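Local coordinates for uncharacterized protein Cgl0159 (Corynebacterium glutamicum, PDB 3FOK) that is of unknown function but folds as a TIM barrel, a scaffold used mostly by enzymes, so it is probably an enzyme itself, at residues 48-53 / 113-118; 123-128 / 156-161; 148-153 / 182-187; 195-200 / 222-227. One frame throughout, in Å; residues are numbered along the deposited sequence.

Interaction 1: residues 48-53 / 113-118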
loop_
_atom_site.group_PDB
_atom_site.type_symbol
_atom_site.label_atom_id
_atom_site.label_comp_id
_atom_site.label_asym_id
_atom_site.label_seq_id
_atom_site.Cartn_x
_atom_site.Cartn_y
_atom_site.Cartn_z
ATOM N N ALA A 48 3.079 -23.868 24.292
ATOM C CA ALA A 48 2.355 -22.949 23.418
ATOM C C ALA A 48 0.864 -22.789 23.701
ATOM O O ALA A 48 0.164 -23.758 24.004
ATOM C CB ALA A 48 2.552 -23.379 21.973
ATOM N N ALA A 49 0.383 -21.557 23.565
ATOM C CA ALA A 49 -1.023 -21.246 23.792
ATOM C C ALA A 49 -1.473 -20.037 22.975
ATOM O O ALA A 49 -2.208 -19.186 23.469
ATOM C CB ALA A 49 -1.270 -20.996 25.276
ATOM N N ASP A 50 -1.046 -19.962 21.720
ATOM C CA ASP A 50 -1.430 -18.840 20.867
ATOM C C ASP A 50 -2.540 -19.212 19.882
ATOM O O ASP A 50 -2.826 -18.458 18.947
ATOM C CB ASP A 50 -0.218 -18.299 20.088
ATOM C CG ASP A 50 0.374 -19.320 19.136
ATOM O OD1 ASP A 50 1.041 -18.904 18.167
ATOM O OD2 ASP A 50 0.186 -20.533 19.357
ATOM N N HIS A 51 -3.172 -20.361 20.105
ATOM C CA HIS A 51 -4.234 -20.838 19.223
ATOM C C HIS A 51 -5.543 -20.038 19.259
ATOM O O HIS A 51 -6.120 -19.739 18.211
ATOM C CB HIS A 51 -4.557 -22.303 19.529
ATOM C CG HIS A 51 -3.352 -23.153 19.763
ATOM N ND1 HIS A 51 -2.554 -23.022 20.879
ATOM C CD2 HIS A 51 -2.812 -24.161 19.032
ATOM C CE1 HIS A 51 -1.577 -23.912 20.828
ATOM N NE2 HIS A 51 -1.713 -24.614 19.716
ATOM N N PRO A 52 -6.038 -19.694 20.460
ATOM C CA PRO A 52 -7.290 -18.937 20.560
ATOM C C PRO A 52 -7.367 -17.720 19.642
ATOM O O PRO A 52 -8.346 -17.542 18.913
ATOM C CB PRO A 52 -7.336 -18.548 22.034
ATOM C CG PRO A 52 -6.654 -19.697 22.699
ATOM C CD PRO A 52 -5.461 -19.925 21.797
ATOM N N ALA A 53 -6.329 -16.890 19.685
ATOM C CA ALA A 53 -6.262 -15.676 18.877
ATOM C C ALA A 53 -6.435 -15.934 17.384
ATOM O O ALA A 53 -6.740 -15.023 16.621
ATOM C CB ALA A 53 -4.938 -14.968 19.130
HETATM N N MSE A 113 3.467 -13.606 16.296
HETATM C CA MSE A 113 3.269 -12.385 15.523
HETATM C C MSE A 113 2.033 -12.316 14.626
HETATM O O MSE A 113 1.358 -11.284 14.588
HETATM C CB MSE A 113 4.509 -12.112 14.673
HETATM C CG MSE A 113 5.797 -12.007 15.470
HETATM SE SE MSE A 113 7.339 -11.629 14.358
HETATM C CE MSE A 113 7.134 -9.710 14.214
ATOM N N ASN A 114 1.738 -13.394 13.902
ATOM C CA ASN A 114 0.597 -13.388 12.993
ATOM C C ASN A 114 -0.517 -14.391 13.278
ATOM O O ASN A 114 -0.280 -15.588 13.415
ATOM C CB ASN A 114 1.080 -13.552 11.543
ATOM C CG ASN A 114 1.793 -14.871 11.296
ATOM O OD1 ASN A 114 1.797 -15.377 10.174
ATOM N ND2 ASN A 114 2.409 -15.426 12.332
ATOM N N ARG A 115 -1.740 -13.877 13.334
ATOM C CA ARG A 115 -2.933 -14.674 13.609
ATOM C C ARG A 115 -4.062 -14.357 12.629
ATOM O O ARG A 115 -5.182 -14.829 12.792
ATOM C CB ARG A 115 -3.421 -14.399 15.034
ATOM C CG ARG A 115 -2.858 -15.311 16.132
ATOM C CD ARG A 115 -1.814 -16.270 15.606
ATOM N NE ARG A 115 -1.890 -17.572 16.257
ATOM C CZ ARG A 115 -1.421 -18.694 15.725
ATOM N NH1 ARG A 115 -0.842 -18.672 14.533
ATOM N NH2 ARG A 115 -1.535 -19.838 16.382
ATOM N N GLY A 116 -3.756 -13.563 11.610
ATOM C CA GLY A 116 -4.751 -13.171 10.626
ATOM C C GLY A 116 -5.473 -14.288 9.896
ATOM O O GLY A 116 -6.677 -14.188 9.642
ATOM N N GLY A 117 -4.746 -15.344 9.544
ATOM C CA GLY A 117 -5.351 -16.465 8.844
ATOM C C GLY A 117 -6.216 -17.300 9.766
ATOM O O GLY A 117 -5.852 -18.414 10.135
ATOM N N LEU A 118 -7.371 -16.753 10.129
ATOM C CA LEU A 118 -8.302 -17.418 11.034
ATOM C C LEU A 118 -8.748 -18.798 10.562
ATOM O O LEU A 118 -8.946 -19.036 9.369
ATOM C CB LEU A 118 -9.532 -16.539 11.252
ATOM C CG LEU A 118 -9.275 -15.161 11.864
ATOM C CD1 LEU A 118 -10.591 -14.402 11.970
ATOM C CD2 LEU A 118 -8.627 -15.309 13.234
#
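Residues 48-53 run from the end of barrel strand 44-48 into its loop, residues 113-118 open the loop after strand 108-112, and Arg115 carries nearly the whole contact. The main hydrogen bond is backbone-directed. Arg115 NE lies 3.0 Å from Asp50 O, with an N-H...O angle of 157°. The acceptor sits in the guanidinium plane, whereas the donor stands well above the carbonyl plane. Arg115 NH2 gives the same oxygen a second, weak bond at 3.2 Å, so Asp50 O is forked along one edge of the guanidinium. The third nitrogen turns back on its own segment, where Arg115 NH1 bonds weakly to Asn114 O at 3.3 Å. The ionic part works through the face. The Asp50 carboxylate lies over the NH2 side of one guanidinium face with the two planes 13° apart, and its OD1 is 3.3 Å from Arg115 NH2, a charge pairing at which no N-H points. This oxygen takes its directed bond from Ser112 OG, and Lys146 is a more distant, weak ionic neighbour. Van der Waals contact completes the interface: Arg115 CG rests on Ala53 CB at 3.7 Å, and Leu118 CD2 reaches Ala53 O at 3.9 Å. The arginine is bent and strained, chi2 near 5° bringing CD almost over CA. Ala53 and Leu118 also pack on a second subunit, against its Gly211 and Ile151. With a carboxylate over one face and carbonyl oxygens at its edge, the guanidinium is held flat in a largely buried place, which would probably keep both groups ionised at the C-terminal end of the barrel.

Interaction 2: residues 123-128 / 156-161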
loop_
_atom_site.group_PDB
_atom_site.type_symbol
_atom_site.label_atom_id
_atom_site.label_comp_id
_atom_site.label_asym_id
_atom_site.label_seq_id
_atom_site.Cartn_x
_atom_site.Cartn_y
_atom_site.Cartn_z
ATOM N N PHE A 123 -10.110 -16.691 3.753
ATOM C CA PHE A 123 -8.850 -15.979 3.640
ATOM C C PHE A 123 -7.778 -16.451 4.616
ATOM O O PHE A 123 -6.850 -15.693 4.904
ATOM C CB PHE A 123 -9.103 -14.483 3.872
ATOM C CG PHE A 123 -9.733 -14.169 5.212
ATOM C CD1 PHE A 123 -8.959 -14.108 6.370
ATOM C CD2 PHE A 123 -11.106 -13.958 5.317
ATOM C CE1 PHE A 123 -9.544 -13.844 7.615
ATOM C CE2 PHE A 123 -11.699 -13.694 6.551
ATOM C CZ PHE A 123 -10.919 -13.638 7.701
ATOM N N GLU A 124 -7.858 -17.682 5.124
ATOM C CA GLU A 124 -6.839 -18.067 6.096
ATOM C C GLU A 124 -5.428 -18.303 5.572
ATOM O O GLU A 124 -4.509 -18.518 6.359
ATOM C CB GLU A 124 -7.306 -19.238 6.989
ATOM C CG GLU A 124 -7.249 -20.651 6.449
ATOM C CD GLU A 124 -7.627 -21.663 7.533
ATOM O OE1 GLU A 124 -6.847 -21.831 8.499
ATOM O OE2 GLU A 124 -8.712 -22.274 7.432
HETATM N N MSE A 125 -5.235 -18.254 4.257
HETATM C CA MSE A 125 -3.889 -18.408 3.723
HETATM C C MSE A 125 -3.229 -17.028 3.751
HETATM O O MSE A 125 -2.008 -16.903 3.656
HETATM C CB MSE A 125 -3.908 -18.959 2.294
HETATM C CG MSE A 125 -4.276 -20.432 2.200
HETATM SE SE MSE A 125 -3.423 -21.534 3.551
HETATM C CE MSE A 125 -1.560 -21.197 3.110
ATOM N N ASP A 126 -4.059 -15.996 3.888
ATOM C CA ASP A 126 -3.606 -14.609 3.960
ATOM C C ASP A 126 -3.436 -14.291 5.447
ATOM O O ASP A 126 -4.143 -13.461 6.013
ATOM C CB ASP A 126 -4.656 -13.701 3.303
ATOM C CG ASP A 126 -4.316 -12.228 3.403
ATOM O OD1 ASP A 126 -3.119 -11.878 3.436
ATOM O OD2 ASP A 126 -5.261 -11.417 3.430
ATOM N N ASP A 127 -2.476 -14.979 6.060
ATOM C CA ASP A 127 -2.159 -14.879 7.484
ATOM C C ASP A 127 -1.458 -13.580 7.879
ATOM O O ASP A 127 -0.251 -13.571 8.133
ATOM C CB ASP A 127 -1.267 -16.057 7.880
ATOM C CG ASP A 127 -1.629 -16.636 9.228
ATOM O OD1 ASP A 127 -2.034 -15.866 10.125
ATOM O OD2 ASP A 127 -1.496 -17.868 9.393
ATOM N N ARG A 128 -2.220 -12.495 7.970
ATOM C CA ARG A 128 -1.668 -11.188 8.309
ATOM C C ARG A 128 -1.096 -11.053 9.726
ATOM O O ARG A 128 -1.477 -11.782 10.644
ATOM C CB ARG A 128 -2.735 -10.125 8.045
ATOM C CG ARG A 128 -3.079 -10.020 6.561
ATOM C CD ARG A 128 -4.499 -9.530 6.319
ATOM N NE ARG A 128 -4.537 -8.219 5.679
ATOM C CZ ARG A 128 -4.869 -8.006 4.411
ATOM N NH1 ARG A 128 -5.198 -9.015 3.627
ATOM N NH2 ARG A 128 -4.879 -6.773 3.930
ATOM N N ALA A 156 -3.407 -17.359 -3.735
ATOM C CA ALA A 156 -2.695 -16.082 -3.833
ATOM C C ALA A 156 -2.395 -15.435 -2.484
ATOM O O ALA A 156 -1.480 -14.619 -2.373
ATOM C CB ALA A 156 -3.488 -15.110 -4.705
ATOM N N GLY A 157 -3.166 -15.797 -1.464
ATOM C CA GLY A 157 -2.954 -15.236 -0.142
ATOM C C GLY A 157 -1.585 -15.570 0.421
ATOM O O GLY A 157 -1.079 -14.869 1.296
ATOM N N THR A 158 -0.978 -16.639 -0.085
ATOM C CA THR A 158 0.342 -17.052 0.377
ATOM C C THR A 158 1.380 -15.983 0.046
ATOM O O THR A 158 2.294 -15.729 0.829
ATOM C CB THR A 158 0.784 -18.375 -0.282
ATOM O OG1 THR A 158 -0.120 -19.423 0.090
ATOM C CG2 THR A 158 2.198 -18.746 0.162
ATOM N N ALA A 159 1.227 -15.357 -1.117
ATOM C CA ALA A 159 2.156 -14.327 -1.565
ATOM C C ALA A 159 2.387 -13.232 -0.525
ATOM O O ALA A 159 3.510 -13.041 -0.066
ATOM C CB ALA A 159 1.670 -13.720 -2.876
ATOM N N PRO A 160 1.334 -12.491 -0.140
ATOM C CA PRO A 160 1.606 -11.454 0.859
ATOM C C PRO A 160 2.127 -11.990 2.195
ATOM O O PRO A 160 2.808 -11.273 2.932
ATOM C CB PRO A 160 0.264 -10.723 0.983
ATOM C CG PRO A 160 -0.742 -11.755 0.569
ATOM C CD PRO A 160 -0.070 -12.436 -0.590
ATOM N N THR A 161 1.823 -13.249 2.506
ATOM C CA THR A 161 2.291 -13.831 3.761
ATOM C C THR A 161 3.792 -14.105 3.703
ATOM O O THR A 161 4.503 -13.935 4.696
ATOM C CB THR A 161 1.551 -15.144 4.091
ATOM O OG1 THR A 161 0.140 -14.903 4.120
ATOM C CG2 THR A 161 1.984 -15.674 5.455
HETATM O O HOH W 1 -0.691 -12.138 4.961
#
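Thr161 OG1 is gripped by a donating water and by one of two candidate acceptors. Its single proton can go to Met125 O, 3.0 Å across the contact from Thr161 OG1, or to Gly157 O, 3.1 Å away one helical turn back; the choice is unsettled. Water 1 donates to Thr161 OG1 at 3.0 Å and gives its other proton to Asp126 OD1 at 2.9 Å, bridging the segments. The other carboxylate oxygen, Asp126 OD2, presents its syn lone pair to Arg128 NH1 in a very short salt bridge of 2.4 Å in the guanidinium plane. Arg128 NE pairs with Glu163 of a second subunit. In the TIM barrel this joins the long loop after strand 108-112, a type I turn from Phe123 to Asp126 running into overlapping inverse gamma turns centred on Asp126 and Asp127, to the start of helix 158-174. Gly157, lacking a side chain, lets the backbones close to 4.2 Å between Asp126 CA and Gly157 CA. The Met125 chain, folded at chi2 and chi3, runs alongside Thr158 and brings CE 3.8 Å from Thr158 OG1, a hydroxyl bonded to Asn152 O. Thr161 CG2, anti to the backbone N, touches Asp127 CB at 4.1 Å.

Interaction 3: residues 148-153 / 182-187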
loop_
_atom_site.group_PDB
_atom_site.type_symbol
_atom_site.label_atom_id
_atom_site.label_comp_id
_atom_site.label_asym_id
_atom_site.label_seq_id
_atom_site.Cartn_x
_atom_site.Cartn_y
_atom_site.Cartn_z
ATOM N N LEU A 148 3.783 -18.125 11.845
ATOM C CA LEU A 148 3.183 -19.284 11.201
ATOM C C LEU A 148 3.302 -18.987 9.705
ATOM O O LEU A 148 2.782 -17.984 9.225
ATOM C CB LEU A 148 1.706 -19.417 11.580
ATOM C CG LEU A 148 1.054 -20.807 11.518
ATOM C CD1 LEU A 148 -0.414 -20.642 11.151
ATOM C CD2 LEU A 148 1.744 -21.698 10.502
ATOM N N VAL A 149 3.997 -19.848 8.971
ATOM C CA VAL A 149 4.170 -19.641 7.540
ATOM C C VAL A 149 3.629 -20.810 6.732
ATOM O O VAL A 149 4.376 -21.702 6.337
ATOM C CB VAL A 149 5.658 -19.455 7.167
ATOM C CG1 VAL A 149 5.773 -18.937 5.739
ATOM C CG2 VAL A 149 6.328 -18.493 8.138
ATOM N N ARG A 150 2.325 -20.806 6.492
ATOM C CA ARG A 150 1.710 -21.860 5.704
ATOM C C ARG A 150 1.801 -21.455 4.245
ATOM O O ARG A 150 1.413 -20.352 3.866
ATOM C CB ARG A 150 0.258 -22.071 6.131
ATOM C CG ARG A 150 0.133 -22.839 7.437
ATOM C CD ARG A 150 -1.295 -22.868 7.920
ATOM N NE ARG A 150 -1.754 -21.528 8.252
ATOM C CZ ARG A 150 -3.000 -21.225 8.593
ATOM N NH1 ARG A 150 -3.922 -22.176 8.644
ATOM N NH2 ARG A 150 -3.322 -19.972 8.875
ATOM N N ILE A 151 2.332 -22.359 3.433
ATOM C CA ILE A 151 2.529 -22.106 2.017
ATOM C C ILE A 151 1.572 -22.907 1.142
ATOM O O ILE A 151 1.745 -24.114 0.952
ATOM C CB ILE A 151 3.987 -22.437 1.632
ATOM C CG1 ILE A 151 4.937 -21.628 2.522
ATOM C CG2 ILE A 151 4.223 -22.160 0.161
ATOM C CD1 ILE A 151 6.395 -22.006 2.399
ATOM N N ASN A 152 0.562 -22.226 0.607
ATOM C CA ASN A 152 -0.423 -22.869 -0.253
ATOM C C ASN A 152 -0.208 -22.404 -1.689
ATOM O O ASN A 152 -0.584 -21.292 -2.058
ATOM C CB ASN A 152 -1.834 -22.517 0.223
ATOM C CG ASN A 152 -2.907 -23.339 -0.455
ATOM O OD1 ASN A 152 -3.924 -23.674 0.161
ATOM N ND2 ASN A 152 -2.700 -23.656 -1.730
ATOM N N LEU A 153 0.394 -23.274 -2.492
ATOM C CA LEU A 153 0.702 -22.972 -3.884
ATOM C C LEU A 153 -0.455 -22.538 -4.779
ATOM O O LEU A 153 -0.240 -21.857 -5.774
ATOM C CB LEU A 153 1.409 -24.164 -4.521
ATOM C CG LEU A 153 2.767 -24.519 -3.914
ATOM C CD1 LEU A 153 3.372 -25.698 -4.658
ATOM C CD2 LEU A 153 3.693 -23.312 -3.990
ATOM N N GLU A 182 7.288 -21.375 11.724
ATOM C CA GLU A 182 6.591 -22.656 11.661
ATOM C C GLU A 182 6.083 -22.803 10.232
ATOM O O GLU A 182 5.018 -22.290 9.889
ATOM C CB GLU A 182 5.412 -22.677 12.638
ATOM C CG GLU A 182 4.816 -24.065 12.870
ATOM C CD GLU A 182 3.618 -24.044 13.810
ATOM O OE1 GLU A 182 3.657 -23.307 14.819
ATOM O OE2 GLU A 182 2.641 -24.776 13.550
ATOM N N PRO A 183 6.847 -23.502 9.375
ATOM C CA PRO A 183 6.458 -23.698 7.978
ATOM C C PRO A 183 5.594 -24.928 7.737
ATOM O O PRO A 183 5.596 -25.876 8.523
ATOM C CB PRO A 183 7.797 -23.804 7.279
ATOM C CG PRO A 183 8.568 -24.633 8.260
ATOM C CD PRO A 183 8.208 -24.021 9.606
ATOM N N PHE A 184 4.871 -24.895 6.624
ATOM C CA PHE A 184 3.985 -25.974 6.212
ATOM C C PHE A 184 3.628 -25.768 4.752
ATOM O O PHE A 184 3.597 -24.637 4.266
ATOM C CB PHE A 184 2.658 -25.927 6.977
ATOM C CG PHE A 184 2.680 -26.589 8.316
ATOM C CD1 PHE A 184 2.867 -27.961 8.428
ATOM C CD2 PHE A 184 2.444 -25.844 9.467
ATOM C CE1 PHE A 184 2.813 -28.587 9.673
ATOM C CE2 PHE A 184 2.388 -26.456 10.712
ATOM C CZ PHE A 184 2.572 -27.834 10.817
HETATM N N MSE A 185 3.370 -26.866 4.056
HETATM C CA MSE A 185 2.905 -26.789 2.686
HETATM C C MSE A 185 1.440 -27.077 2.978
HETATM O O MSE A 185 1.142 -27.999 3.737
HETATM C CB MSE A 185 3.504 -27.901 1.820
HETATM C CG MSE A 185 5.006 -27.781 1.573
HETATM SE SE MSE A 185 5.554 -26.217 0.568
HETATM C CE MSE A 185 5.704 -25.002 2.028
ATOM N N SER A 186 0.531 -26.283 2.427
ATOM C CA SER A 186 -0.887 -26.501 2.691
ATOM C C SER A 186 -1.706 -26.535 1.412
ATOM O O SER A 186 -1.339 -25.920 0.414
ATOM C CB SER A 186 -1.425 -25.406 3.615
ATOM O OG SER A 186 -0.749 -25.406 4.859
ATOM N N ASN A 187 -2.819 -27.259 1.446
ATOM C CA ASN A 187 -3.690 -27.358 0.285
ATOM C C ASN A 187 -5.143 -27.226 0.691
ATOM O O ASN A 187 -5.507 -27.482 1.840
ATOM C CB ASN A 187 -3.520 -28.706 -0.424
ATOM C CG ASN A 187 -2.086 -28.994 -0.807
ATOM O OD1 ASN A 187 -1.324 -29.563 -0.026
ATOM N ND2 ASN A 187 -1.709 -28.597 -2.014
HETATM O O HOH W 2 0.870 -25.957 -1.527
#
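Three good backbone hydrogen bonds tie strand 148-151 to strand 182-187: Ile151 N to Phe184 O (2.7 Å), Val149 N to Glu182 O (2.8 Å) and Ser186 N to Ile151 O (2.9 Å). A fourth, Phe184 N to Val149 O at 3.2 Å, is weak and bent to 134°. This is the parallel ladder of a beta-alpha-beta crossover in the TIM barrel, with helix 158-174 making the connection and the two strand directions twisted 32° against each other. Pro183, lacking an N-H, adds a CA-H...O contact, its CA 3.3 Å from Val149 O. Beyond the last rung, water 2 accepts from Leu153 N and donates to Ser186 O. On the face carrying Leu148, Arg150, Glu182 and Phe184 the charged ends pair outside the contact: Arg150 with Asp127 and Glu124, Glu182 with Lys222 and Lys146. Val149, Ile151, Pro183 and Met185 occupy the other face, against helices 158-174 and 199-210, and there Ile151 and Met185 lie side by side. Ser186 OG, bonded to Asn195 OD1, sits 3.7 Å from Arg150 CG. Leu148 CD2 meets the Phe184 ring at its edge, 4.3 Å from Phe184 CD2.

Interaction 4: residues 195-200 / 222-227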
loop_
_atom_site.group_PDB
_atom_site.type_symbol
_atom_site.label_atom_id
_atom_site.label_comp_id
_atom_site.label_asym_id
_atom_site.label_seq_id
_atom_site.Cartn_x
_atom_site.Cartn_y
_atom_site.Cartn_z
ATOM N N ASN A 195 -2.689 -29.290 6.156
ATOM C CA ASN A 195 -1.240 -29.228 6.005
ATOM C C ASN A 195 -0.743 -30.567 5.488
ATOM O O ASN A 195 -1.204 -31.618 5.928
ATOM C CB ASN A 195 -0.564 -28.909 7.341
ATOM C CG ASN A 195 -1.052 -27.606 7.948
ATOM O OD1 ASN A 195 -1.353 -26.645 7.234
ATOM N ND2 ASN A 195 -1.117 -27.559 9.272
ATOM N N ASP A 196 0.183 -30.526 4.535
ATOM C CA ASP A 196 0.741 -31.744 3.958
ATOM C C ASP A 196 1.885 -32.210 4.853
ATOM O O ASP A 196 2.963 -31.615 4.846
ATOM C CB ASP A 196 1.274 -31.467 2.554
ATOM C CG ASP A 196 1.721 -32.725 1.843
ATOM O OD1 ASP A 196 2.159 -33.673 2.524
ATOM O OD2 ASP A 196 1.649 -32.761 0.599
ATOM N N LEU A 197 1.656 -33.273 5.615
ATOM C CA LEU A 197 2.681 -33.774 6.520
ATOM C C LEU A 197 3.609 -34.834 5.935
ATOM O O LEU A 197 4.309 -35.518 6.672
ATOM C CB LEU A 197 2.033 -34.306 7.799
ATOM C CG LEU A 197 1.296 -33.248 8.625
ATOM C CD1 LEU A 197 0.714 -33.884 9.882
ATOM C CD2 LEU A 197 2.259 -32.129 8.995
ATOM N N SER A 198 3.628 -34.976 4.617
ATOM C CA SER A 198 4.518 -35.959 4.001
ATOM C C SER A 198 5.942 -35.428 4.128
ATOM O O SER A 198 6.162 -34.217 4.109
ATOM C CB SER A 198 4.168 -36.168 2.523
ATOM O OG SER A 198 4.484 -35.022 1.752
ATOM N N THR A 199 6.899 -36.338 4.253
ATOM C CA THR A 199 8.298 -35.972 4.402
ATOM C C THR A 199 8.789 -34.927 3.401
ATOM O O THR A 199 9.401 -33.930 3.791
ATOM C CB THR A 199 9.203 -37.214 4.292
ATOM O OG1 THR A 199 8.746 -38.216 5.206
ATOM C CG2 THR A 199 10.648 -36.854 4.630
ATOM N N ASP A 200 8.530 -35.148 2.115
ATOM C CA ASP A 200 8.989 -34.213 1.097
ATOM C C ASP A 200 8.362 -32.825 1.175
ATOM O O ASP A 200 9.013 -31.834 0.833
ATOM C CB ASP A 200 8.781 -34.802 -0.297
ATOM C CG ASP A 200 9.755 -35.924 -0.597
ATOM O OD1 ASP A 200 10.966 -35.734 -0.359
ATOM O OD2 ASP A 200 9.319 -36.993 -1.075
ATOM N N LYS A 222 10.329 -24.449 13.577
ATOM C CA LYS A 222 9.395 -25.121 14.469
ATOM C C LYS A 222 8.750 -26.109 13.506
ATOM O O LYS A 222 7.899 -25.737 12.703
ATOM C CB LYS A 222 8.373 -24.121 15.009
ATOM C CG LYS A 222 7.411 -24.671 16.049
ATOM C CD LYS A 222 6.428 -23.583 16.463
ATOM C CE LYS A 222 5.314 -24.119 17.339
ATOM N NZ LYS A 222 4.255 -23.091 17.533
ATOM N N LEU A 223 9.184 -27.363 13.569
ATOM C CA LEU A 223 8.686 -28.385 12.659
ATOM C C LEU A 223 7.851 -29.482 13.297
ATOM O O LEU A 223 7.923 -29.717 14.504
ATOM C CB LEU A 223 9.864 -29.037 11.932
ATOM C CG LEU A 223 10.888 -28.116 11.265
ATOM C CD1 LEU A 223 11.986 -28.959 10.644
ATOM C CD2 LEU A 223 10.215 -27.255 10.214
ATOM N N PRO A 224 7.034 -30.168 12.479
ATOM C CA PRO A 224 6.181 -31.256 12.960
ATOM C C PRO A 224 6.963 -32.566 12.886
ATOM O O PRO A 224 7.749 -32.765 11.955
ATOM C CB PRO A 224 5.023 -31.229 11.975
ATOM C CG PRO A 224 5.723 -30.921 10.693
ATOM C CD PRO A 224 6.683 -29.809 11.092
ATOM N N VAL A 225 6.770 -33.445 13.864
ATOM C CA VAL A 225 7.463 -34.728 13.851
ATOM C C VAL A 225 6.774 -35.564 12.790
ATOM O O VAL A 225 5.625 -35.970 12.948
ATOM C CB VAL A 225 7.376 -35.432 15.212
ATOM C CG1 VAL A 225 8.118 -36.756 15.160
ATOM C CG2 VAL A 225 7.964 -34.534 16.288
ATOM N N VAL A 226 7.489 -35.814 11.701
ATOM C CA VAL A 226 6.945 -36.550 10.573
ATOM C C VAL A 226 7.739 -37.804 10.215
ATOM O O VAL A 226 8.782 -38.088 10.802
ATOM C CB VAL A 226 6.865 -35.598 9.351
ATOM C CG1 VAL A 226 6.531 -36.356 8.084
ATOM C CG2 VAL A 226 5.817 -34.537 9.615
ATOM N N GLU A 227 7.215 -38.559 9.255
ATOM C CA GLU A 227 7.847 -39.779 8.774
ATOM C C GLU A 227 9.245 -39.443 8.248
ATOM O O GLU A 227 9.438 -38.389 7.649
ATOM C CB GLU A 227 7.009 -40.379 7.642
ATOM C CG GLU A 227 7.099 -41.883 7.552
ATOM C CD GLU A 227 6.264 -42.559 8.620
ATOM O OE1 GLU A 227 5.020 -42.532 8.502
ATOM O OE2 GLU A 227 6.848 -43.108 9.579
#
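A small, partly buried contact of one hydrogen bond and a few apolar touches sets the turn leading into helix 199-210 against the loop that leaves strand 219-224. The bond is very short: Thr199 OG1, anti to its own carbonyl carbon (chi1 -53°), donates to Glu227 O at 2.5 Å. It approaches from well above the carbonyl plane, 59° out of it. Thr199 also packs on Arg231 and Val232 of the following helix 229-232. The apolar part is carried by Leu197, which crosses Pro224 obliquely, its CD2 4.0 Å from Pro224 CG, while Leu197 CB faces Val226 CG2 at 4.2 Å. Val226 also packs on Val202 of helix 199-210. Leu197 also lies on Phe184 of strand 179-189. Two bonds fix the turn from within. Asp196 OD1 accepts from Ser198 N at 2.9 Å, nearly along its C-O axis, and from Ser198 OG at 2.8 Å, above the carboxylate plane. Ser198 OG in turn bonds weakly to Ala201 N, so an Asx turn runs straight into a serine N-cap, a familiar way to begin a helix, here one on the outside of a TIM barrel.

Overall arrangement
The four interactions lie in one TIM-barrel domain. Interaction 3 joins neighbouring strands 144-151 and 179-189, and interaction 4 continues to strand 219-224, the next in the sheet; their centres are 11 Å apart and the Glu182-Lys222 salt bridge links them. Interactions 2 and 3 alternate along the chain, 10 Å apart, because helix 158-174 links the two strands. Interaction 1 precedes them all and touches both 2 and 3: Gly117 bonds through N to Asp127 and through O to Arg150, which are themselves salt-bridged. Interactions 1 and 4, about 20 Å apart between centres, do not touch. Thus the loop after strand 108-112 is tied by polar bonds to the neighbouring strand 144-151, and also meets other subunits of the pentameric assembly.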